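Local coordinates for 2-dehydropantoate 2-reductase, putative (Enterococcus faecalis, PDB 2EW2), which probably catalyses the NADPH-dependent reduction of 2-dehydropantoate (ketopantoate) to (R)-pantoate, a step on the route to pantothenate, at residues T131-G136 and A174-S179. Numbering follows the deposited sequence. Where two conformers were deposited one is given.
Sequences TMWTAG and AGLNPS
Trp133 reaches from its loop to the turn at Gly175-Asn177 and is the one residue of 131-136 that touches 174-179. From CA, its CB already points at that turn. Chi1 of -71° sets CG beside the backbone N, anti to the carbonyl carbon, and sends the ring toward 174-179 with the pyrrole nitrogen turned to Leu176. CD1 of Trp133 stays 4.0 Å from Leu176 O, while the next atom, NE1, donates a hydrogen bond to the same oxygen at 2.8 Å. The N-H...O angle is 155°. Leu176 O lies in the indole plane, but seen from the carbonyl the donor sits above the peptide plane, 39° out of it, away from the lone-pair directions. CE2 of Trp133 follows, with CD2 of Leu176 4.3 Å away; this methyl lies over one face of the indole, offset toward its rim. Farther out, CZ2 of Trp133 comes to 3.3 Å from Gly175 O and 4.0 Å from ND2 of Asn177, both approached obliquely, and CH2 ends 3.6 Å from Gly175 O. The amide nitrogen of Asn177 has its hydrogen bond elsewhere, to Gly149 O.

Gly175, with positive phi, ends helix 161-173 in a Schellman motif, after which the chain turns into strand 178-180. Trp133 also packs on Ile151, and Leu176 on Leu18 of helix 13-24. The indole thus reaches across the Ile151 end of strand 151-155, which separates strands 126-131 and 178-180 in the sheet, and joins the loop after strand 126-131 to the turn before the outermost strand 178-180, in what is probably the NADP-binding, Rossmann-type domain of the ketopantoate reductase family.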
loop_
_atom_site.group_PDB
_atom_site.type_symbol
_atom_site.label_atom_id
_atom_site.label_comp_id
_atom_site.label_asym_id
_atom_site.label_seq_id
_atom_site.Cartn_x
_atom_site.Cartn_y
_atom_site.Cartn_z
ATOM N N THR B 131 4.619 0.387 32.298
ATOM C CA THR B 131 4.196 1.039 33.530
ATOM C C THR B 131 2.695 1.322 33.504
ATOM O O THR B 131 2.176 1.886 32.540
ATOM C CB THR B 131 5.018 2.313 33.846
ATOM O OG1 THR B 131 4.497 2.918 35.023
ATOM C CG2 THR B 131 4.983 3.337 32.709
HETATM N N MSE B 132 2.008 0.907 34.560
HETATM C CA MSE B 132 0.570 1.126 34.691
HETATM C C MSE B 132 0.261 2.300 35.631
HETATM O O MSE B 132 -0.910 2.625 35.866
HETATM C CB MSE B 132 -0.136 -0.150 35.177
HETATM C CG MSE B 132 -0.171 -1.318 34.168
HETATM SE SE MSE B 132 1.538 -2.268 33.975
HETATM C CE MSE B 132 0.884 -3.894 33.056
ATOM N N TRP B 133 1.306 2.934 36.165
ATOM C CA TRP B 133 1.140 4.109 37.051
ATOM C C TRP B 133 0.633 5.301 36.238
ATOM O O TRP B 133 0.736 5.308 35.008
ATOM C CB TRP B 133 2.456 4.499 37.739
ATOM C CG TRP B 133 2.911 3.539 38.798
ATOM C CD1 TRP B 133 3.722 2.459 38.626
ATOM C CD2 TRP B 133 2.562 3.560 40.191
ATOM N NE1 TRP B 133 3.902 1.798 39.825
ATOM C CE2 TRP B 133 3.209 2.457 40.803
ATOM C CE3 TRP B 133 1.776 4.406 40.982
ATOM C CZ2 TRP B 133 3.096 2.180 42.170
ATOM C CZ3 TRP B 133 1.659 4.128 42.339
ATOM C CH2 TRP B 133 2.324 3.022 42.923
ATOM N N THR B 134 0.087 6.305 36.922
ATOM C CA THR B 134 -0.288 7.560 36.271
ATOM C C THR B 134 0.547 8.684 36.892
ATOM O O THR B 134 1.050 8.551 38.001
ATOM C CB THR B 134 -1.813 7.855 36.387
ATOM O OG1 THR B 134 -2.167 8.065 37.760
ATOM C CG2 THR B 134 -2.643 6.690 35.825
ATOM N N ALA B 135 0.720 9.771 36.158
ATOM C CA ALA B 135 1.405 10.956 36.665
ATOM C C ALA B 135 0.951 12.184 35.886
ATOM O O ALA B 135 0.719 12.096 34.690
ATOM C CB ALA B 135 2.909 10.795 36.550
ATOM N N GLY B 136 0.840 13.326 36.557
ATOM C CA GLY B 136 0.469 14.569 35.861
ATOM C C GLY B 136 1.522 15.634 36.023
ATOM O O GLY B 136 2.199 15.680 37.033
ATOM N N ALA B 174 10.882 0.557 46.691
ATOM C CA ALA B 174 10.476 1.918 46.367
ATOM C C ALA B 174 8.966 2.084 46.215
ATOM O O ALA B 174 8.502 3.187 45.936
ATOM C CB ALA B 174 11.192 2.392 45.095
ATOM N N GLY B 175 8.212 1.000 46.382
ATOM C CA GLY B 175 6.745 1.037 46.319
ATOM C C GLY B 175 6.163 1.064 44.911
ATOM O O GLY B 175 4.993 1.394 44.712
ATOM N N LEU B 176 6.973 0.693 43.919
ATOM C CA LEU B 176 6.538 0.795 42.530
ATOM C C LEU B 176 5.691 -0.381 42.068
ATOM O O LEU B 176 5.232 -0.392 40.928
ATOM C CB LEU B 176 7.741 1.018 41.613
ATOM C CG LEU B 176 8.329 2.433 41.584
ATOM C CD1 LEU B 176 9.718 2.429 41.014
ATOM C CD2 LEU B 176 7.423 3.329 40.746
ATOM N N ASN B 177 5.451 -1.354 42.955
ATOM C CA ASN B 177 4.681 -2.578 42.632
ATOM C C ASN B 177 5.158 -3.324 41.361
ATOM O O ASN B 177 4.360 -3.634 40.467
ATOM C CB ASN B 177 3.164 -2.312 42.570
ATOM C CG ASN B 177 2.553 -1.970 43.936
ATOM O OD1 ASN B 177 2.922 -2.536 44.975
ATOM N ND2 ASN B 177 1.619 -1.036 43.932
ATOM N N PRO B 178 6.460 -3.661 41.306
ATOM C CA PRO B 178 7.011 -4.344 40.137
ATOM C C PRO B 178 6.675 -5.823 40.107
ATOM O O PRO B 178 6.401 -6.418 41.153
ATOM C CB PRO B 178 8.510 -4.198 40.353
ATOM C CG PRO B 178 8.648 -4.289 41.828
ATOM C CD PRO B 178 7.495 -3.452 42.337
ATOM N N SER B 179 6.704 -6.413 38.917
ATOM C CA SER B 179 6.735 -7.845 38.795
ATOM C C SER B 179 7.563 -8.226 37.574
ATOM O O SER B 179 7.615 -7.486 36.593
ATOM C CB SER B 179 5.322 -8.427 38.683
ATOM O OG SER B 179 4.753 -8.159 37.424
#